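Long-range contact in ThiJ/PfpI domain protein (Brachyspira murdochii, PDB 4HCJ), which is of unknown function but belongs to the DJ-1/PfpI family, binds magnesium ions and is probably a hydrolase: residues L11-F25 with G53-V65. Numbering follows the deposited sequence.
Sequences LYVMSGQNFQDEEYF and GGMTNIDLLFSEV. With FMT (formic acid), chain F.
Helix 21-25 and strand 55-58 run at 60° to each other, with 10.7 Å between their axes. Gly54, just before the strand, and Thr56 within it face the helix. Gly54 N donates to Asp21 OD1 over 2.9 Å, nearly along the C-O axis of the carboxylate. The other oxygen of Asp21 takes the backbone N-H of Leu52, so one carboxylate binds two backbone N-H groups two residues apart, Leu52 and Gly54. A leucine in place of Asp21 would probably leave these two N-H groups without their acceptor and this loop freer to shift. Gly54 has no room for a CB, which would clash with Phe25 and Asp21. The Phe25 ring meets Met55 O edge-on, with CZ at 3.5 Å. Tyr24 OH and Thr56 OG1 share a hydrogen bond of 2.9 Å.

In the alpha-beta-alpha sandwich of this family, strand 37-42 lies between strands 9-13 and 55-61, and the helix packs on the sheet. The selenomethionine Met14 runs extended beyond CG toward Thr56. Its CE lies over the centres of the Phe19 and Tyr24 rings and reaches Thr56 CG2 at 3.6 Å. Further along, Val13 and Phe62 cross at about a right angle. CG1 of Val13, anti to the backbone N (chi1 167°), touches Phe62 CE1. Leu11 CD2 meets Val65 CG1 tip to tip at 3.6 Å, and helix 88-99 packs against Leu11, Val13 and Phe62.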
loop_
_atom_site.group_PDB
_atom_site.type_symbol
_atom_site.label_atom_id
_atom_site.label_comp_id
_atom_site.label_asym_id
_atom_site.label_seq_id
_atom_site.Cartn_x
_atom_site.Cartn_y
_atom_site.Cartn_z
ATOM N N LEU A 11 7.209 4.184 1.886
ATOM C CA LEU A 11 7.473 2.772 2.139
ATOM C C LEU A 11 6.476 1.881 1.417
ATOM O O LEU A 11 5.263 2.103 1.554
ATOM C CB LEU A 11 7.341 2.484 3.629
ATOM C CG LEU A 11 7.511 1.020 4.040
ATOM C CD1 LEU A 11 8.955 0.548 3.809
ATOM C CD2 LEU A 11 7.090 0.821 5.477
ATOM N N TYR A 12 6.953 0.873 0.693
ATOM C CA TYR A 12 6.104 -0.203 0.222
ATOM C C TYR A 12 6.119 -1.375 1.201
ATOM O O TYR A 12 7.160 -1.698 1.789
ATOM C CB TYR A 12 6.583 -0.711 -1.123
ATOM C CG TYR A 12 6.399 0.207 -2.299
ATOM C CD1 TYR A 12 5.164 0.313 -2.927
ATOM C CD2 TYR A 12 7.460 0.957 -2.803
ATOM C CE1 TYR A 12 4.976 1.117 -4.027
ATOM C CE2 TYR A 12 7.288 1.762 -3.922
ATOM C CZ TYR A 12 6.048 1.839 -4.528
ATOM O OH TYR A 12 5.917 2.625 -5.650
ATOM N N VAL A 13 4.973 -2.028 1.333
ATOM C CA VAL A 13 4.845 -3.329 1.980
ATOM C C VAL A 13 4.321 -4.287 0.925
ATOM O O VAL A 13 3.258 -4.036 0.341
ATOM C CB VAL A 13 3.855 -3.259 3.170
ATOM C CG1 VAL A 13 3.463 -4.648 3.655
ATOM C CG2 VAL A 13 4.447 -2.418 4.302
HETATM N N MSE A 14 5.047 -5.372 0.650
HETATM C CA MSE A 14 4.604 -6.295 -0.386
HETATM C C MSE A 14 5.245 -7.647 -0.204
HETATM O O MSE A 14 6.234 -7.806 0.527
HETATM C CB MSE A 14 4.867 -5.727 -1.792
HETATM C CG MSE A 14 6.324 -5.683 -2.204
HETATM SE SE MSE A 14 6.474 -4.321 -3.607
HETATM C CE MSE A 14 8.079 -4.934 -4.469
ATOM N N SER A 15 4.657 -8.645 -0.850
ATOM C CA SER A 15 5.195 -9.997 -0.836
ATOM C C SER A 15 6.465 -10.078 -1.681
ATOM O O SER A 15 6.546 -9.495 -2.770
ATOM C CB SER A 15 4.137 -10.991 -1.327
ATOM O OG SER A 15 3.710 -10.696 -2.647
ATOM N N GLY A 16 7.436 -10.838 -1.185
ATOM C CA GLY A 16 8.709 -10.998 -1.864
ATOM C C GLY A 16 8.600 -11.774 -3.158
ATOM O O GLY A 16 9.447 -11.643 -4.033
ATOM N N GLN A 17 7.587 -12.610 -3.287
ATOM C CA GLN A 17 7.322 -13.240 -4.568
ATOM C C GLN A 17 5.872 -13.028 -4.933
ATOM O O GLN A 17 4.990 -13.046 -4.072
ATOM C CB GLN A 17 7.646 -14.726 -4.532
ATOM C CG GLN A 17 8.971 -15.069 -3.827
ATOM C CD GLN A 17 10.254 -14.620 -4.548
ATOM O OE1 GLN A 17 10.219 -14.118 -5.658
ATOM N NE2 GLN A 17 11.374 -14.760 -3.872
ATOM N N ASN A 18 5.643 -12.813 -6.217
ATOM C CA ASN A 18 4.311 -12.673 -6.779
ATOM C C ASN A 18 3.547 -11.443 -6.323
ATOM O O ASN A 18 2.314 -11.442 -6.303
ATOM C CB ASN A 18 3.493 -13.948 -6.592
ATOM C CG ASN A 18 4.086 -15.093 -7.358
ATOM O OD1 ASN A 18 4.646 -14.901 -8.438
ATOM N ND2 ASN A 18 4.027 -16.281 -6.790
ATOM N N PHE A 19 4.272 -10.360 -6.023
ATOM C CA PHE A 19 3.623 -9.063 -5.923
ATOM C C PHE A 19 3.151 -8.620 -7.316
ATOM O O PHE A 19 3.631 -9.092 -8.348
ATOM C CB PHE A 19 4.552 -8.024 -5.282
ATOM C CG PHE A 19 5.755 -7.641 -6.130
ATOM C CD1 PHE A 19 5.666 -6.625 -7.077
ATOM C CD2 PHE A 19 6.970 -8.299 -5.977
ATOM C CE1 PHE A 19 6.764 -6.265 -7.855
ATOM C CE2 PHE A 19 8.076 -7.948 -6.751
ATOM C CZ PHE A 19 7.972 -6.936 -7.695
ATOM N N GLN A 20 2.194 -7.701 -7.336
ATOM C CA GLN A 20 1.623 -7.248 -8.594
ATOM C C GLN A 20 2.547 -6.231 -9.256
ATOM O O GLN A 20 2.656 -5.092 -8.793
ATOM C CB GLN A 20 0.233 -6.650 -8.362
ATOM C CG GLN A 20 -0.546 -6.431 -9.641
ATOM C CD GLN A 20 -0.993 -7.728 -10.265
ATOM O OE1 GLN A 20 -1.621 -8.557 -9.601
ATOM N NE2 GLN A 20 -0.637 -7.937 -11.530
ATOM N N ASP A 21 3.213 -6.636 -10.338
ATOM C CA ASP A 21 4.249 -5.797 -10.932
ATOM C C ASP A 21 3.783 -4.373 -11.215
ATOM O O ASP A 21 4.474 -3.415 -10.871
ATOM C CB ASP A 21 4.771 -6.400 -12.251
ATOM C CG ASP A 21 5.380 -7.774 -12.087
ATOM O OD1 ASP A 21 6.519 -7.980 -12.568
ATOM O OD2 ASP A 21 4.707 -8.650 -11.508
ATOM N N GLU A 22 2.633 -4.216 -11.865
ATOM C CA GLU A 22 2.252 -2.886 -12.323
ATOM C C GLU A 22 2.036 -1.952 -11.147
ATOM O O GLU A 22 2.366 -0.768 -11.189
ATOM C CB GLU A 22 0.952 -2.946 -13.123
ATOM C CG GLU A 22 0.976 -3.868 -14.322
ATOM C CD GLU A 22 0.409 -5.254 -14.030
ATOM O OE1 GLU A 22 0.639 -5.797 -12.921
ATOM O OE2 GLU A 22 -0.286 -5.807 -14.918
ATOM N N GLU A 23 1.444 -2.491 -10.090
ATOM C CA GLU A 23 1.126 -1.676 -8.918
ATOM C C GLU A 23 2.385 -1.092 -8.314
ATOM O O GLU A 23 2.400 0.081 -7.916
ATOM C CB GLU A 23 0.369 -2.503 -7.875
ATOM C CG GLU A 23 -1.012 -2.963 -8.330
ATOM C CD GLU A 23 -1.697 -3.899 -7.353
ATOM O OE1 GLU A 23 -1.120 -4.171 -6.288
ATOM O OE2 GLU A 23 -2.826 -4.364 -7.658
ATOM N N TYR A 24 3.447 -1.901 -8.253
ATOM C CA TYR A 24 4.724 -1.445 -7.748
ATOM C C TYR A 24 5.461 -0.555 -8.757
ATOM O O TYR A 24 5.779 0.602 -8.454
ATOM C CB TYR A 24 5.609 -2.642 -7.342
ATOM C CG TYR A 24 7.017 -2.218 -6.968
ATOM C CD1 TYR A 24 7.277 -1.512 -5.789
ATOM C CD2 TYR A 24 8.085 -2.508 -7.808
ATOM C CE1 TYR A 24 8.555 -1.113 -5.467
ATOM C CE2 TYR A 24 9.374 -2.119 -7.484
ATOM C CZ TYR A 24 9.604 -1.422 -6.312
ATOM O OH TYR A 24 10.889 -1.049 -6.002
ATOM N N PHE A 25 5.771 -1.084 -9.937
ATOM C CA PHE A 25 6.647 -0.360 -10.858
ATOM C C PHE A 25 6.026 0.937 -11.381
ATOM O O PHE A 25 6.722 1.949 -11.508
ATOM C CB PHE A 25 7.101 -1.260 -12.016
ATOM C CG PHE A 25 8.014 -2.379 -11.585
ATOM C CD1 PHE A 25 9.328 -2.125 -11.191
ATOM C CD2 PHE A 25 7.549 -3.692 -11.564
ATOM C CE1 PHE A 25 10.158 -3.169 -10.780
ATOM C CE2 PHE A 25 8.377 -4.739 -11.158
ATOM C CZ PHE A 25 9.677 -4.474 -10.763
ATOM N N GLY A 53 7.407 -11.351 -13.432
ATOM C CA GLY A 53 8.836 -11.535 -13.584
ATOM C C GLY A 53 9.711 -10.334 -13.274
ATOM O O GLY A 53 10.938 -10.446 -13.305
ATOM N N GLY A 54 9.118 -9.183 -12.961
ATOM C CA GLY A 54 9.932 -8.011 -12.663
ATOM C C GLY A 54 10.586 -8.058 -11.291
ATOM O O GLY A 54 9.936 -8.341 -10.287
HETATM N N MSE A 55 11.866 -7.728 -11.229
HETATM C CA MSE A 55 12.613 -7.833 -9.985
HETATM C C MSE A 55 12.871 -6.479 -9.352
HETATM O O MSE A 55 12.955 -5.449 -10.036
HETATM C CB MSE A 55 13.925 -8.580 -10.216
HETATM C CG MSE A 55 13.716 -10.090 -10.330
HETATM SE SE MSE A 55 15.292 -11.061 -10.852
HETATM C CE MSE A 55 15.316 -10.437 -12.684
ATOM N N THR A 56 13.005 -6.496 -8.032
ATOM C CA THR A 56 13.438 -5.318 -7.319
ATOM C C THR A 56 14.033 -5.762 -5.992
ATOM O O THR A 56 13.718 -6.836 -5.488
ATOM C CB THR A 56 12.267 -4.307 -7.119
ATOM O OG1 THR A 56 12.815 -3.038 -6.776
ATOM C CG2 THR A 56 11.299 -4.775 -6.025
ATOM N N ASN A 57 14.927 -4.989 -5.404
ATOM C CA ASN A 57 15.438 -5.430 -4.109
ATOM C C ASN A 57 14.611 -4.900 -2.938
ATOM O O ASN A 57 14.053 -3.809 -2.973
ATOM C CB ASN A 57 16.939 -5.144 -3.929
ATOM C CG ASN A 57 17.841 -6.067 -4.781
ATOM O OD1 ASN A 57 17.446 -7.154 -5.227
ATOM N ND2 ASN A 57 19.075 -5.633 -4.983
ATOM N N ILE A 58 14.541 -5.728 -1.914
ATOM C CA ILE A 58 13.874 -5.445 -0.658
ATOM C C ILE A 58 14.891 -4.775 0.254
ATOM O O ILE A 58 15.941 -5.354 0.562
ATOM C CB ILE A 58 13.334 -6.721 -0.005
ATOM C CG1 ILE A 58 12.309 -7.400 -0.910
ATOM C CG2 ILE A 58 12.760 -6.403 1.361
ATOM C CD1 ILE A 58 12.210 -8.907 -0.698
ATOM N N ASP A 59 14.581 -3.555 0.688
ATOM C CA ASP A 59 15.468 -2.759 1.522
ATOM C C ASP A 59 15.409 -3.101 3.006
ATOM O O ASP A 59 16.425 -2.971 3.709
ATOM C CB ASP A 59 15.139 -1.275 1.356
ATOM C CG ASP A 59 15.229 -0.829 -0.081
ATOM O OD1 ASP A 59 16.364 -0.743 -0.584
ATOM O OD2 ASP A 59 14.183 -0.592 -0.714
ATOM N N LEU A 60 14.216 -3.459 3.477
ATOM C CA LEU A 60 13.921 -3.540 4.902
ATOM C C LEU A 60 13.061 -4.755 5.203
ATOM O O LEU A 60 12.167 -5.096 4.423
ATOM C CB LEU A 60 13.074 -2.314 5.322
ATOM C CG LEU A 60 13.792 -0.965 5.281
ATOM C CD1 LEU A 60 12.790 0.183 5.290
ATOM C CD2 LEU A 60 14.744 -0.815 6.452
ATOM N N LEU A 61 13.287 -5.363 6.358
ATOM C CA LEU A 61 12.304 -6.270 6.922
ATOM C C LEU A 61 11.158 -5.442 7.494
ATOM O O LEU A 61 11.371 -4.300 7.916
ATOM C CB LEU A 61 12.905 -7.065 8.071
ATOM C CG LEU A 61 14.130 -7.908 7.705
ATOM C CD1 LEU A 61 14.743 -8.475 8.971
ATOM C CD2 LEU A 61 13.736 -9.030 6.755
ATOM N N PHE A 62 9.950 -6.015 7.578
ATOM C CA PHE A 62 8.865 -5.318 8.279
ATOM C C PHE A 62 9.344 -4.867 9.663
ATOM O O PHE A 62 9.033 -3.749 10.119
ATOM C CB PHE A 62 7.637 -6.220 8.447
ATOM C CG PHE A 62 7.045 -6.720 7.157
ATOM C CD1 PHE A 62 6.974 -5.917 6.030
ATOM C CD2 PHE A 62 6.566 -8.017 7.076
ATOM C CE1 PHE A 62 6.418 -6.400 4.852
ATOM C CE2 PHE A 62 6.013 -8.502 5.906
ATOM C CZ PHE A 62 5.946 -7.698 4.790
ATOM N N SER A 63 10.094 -5.735 10.331
ATOM C CA SER A 63 10.529 -5.471 11.687
ATOM C C SER A 63 11.520 -4.327 11.810
ATOM O O SER A 63 11.751 -3.862 12.927
ATOM C CB SER A 63 11.158 -6.720 12.297
ATOM O OG SER A 63 12.357 -7.054 11.612
ATOM N N GLU A 64 12.095 -3.888 10.681
ATOM C CA GLU A 64 13.061 -2.790 10.650
ATOM C C GLU A 64 12.437 -1.446 10.324
ATOM O O GLU A 64 13.116 -0.433 10.311
ATOM C CB GLU A 64 14.167 -3.092 9.630
ATOM C CG GLU A 64 15.047 -4.271 10.038
ATOM C CD GLU A 64 16.012 -4.736 8.953
ATOM O OE1 GLU A 64 15.722 -4.577 7.747
ATOM O OE2 GLU A 64 17.068 -5.294 9.312
ATOM N N VAL A 65 11.139 -1.429 10.077
ATOM C CA VAL A 65 10.483 -0.192 9.680
ATOM C C VAL A 65 10.303 0.751 10.854
ATOM O O VAL A 65 9.807 0.354 11.904
ATOM C CB VAL A 65 9.120 -0.495 9.050
ATOM C CG1 VAL A 65 8.293 0.785 8.873
ATOM C CG2 VAL A 65 9.318 -1.221 7.729
HETATM C C FMT F . 13.769 -1.042 -3.591
HETATM O O1 FMT F . 13.781 0.165 -3.262
HETATM O O2 FMT F . 14.367 -1.605 -4.538
#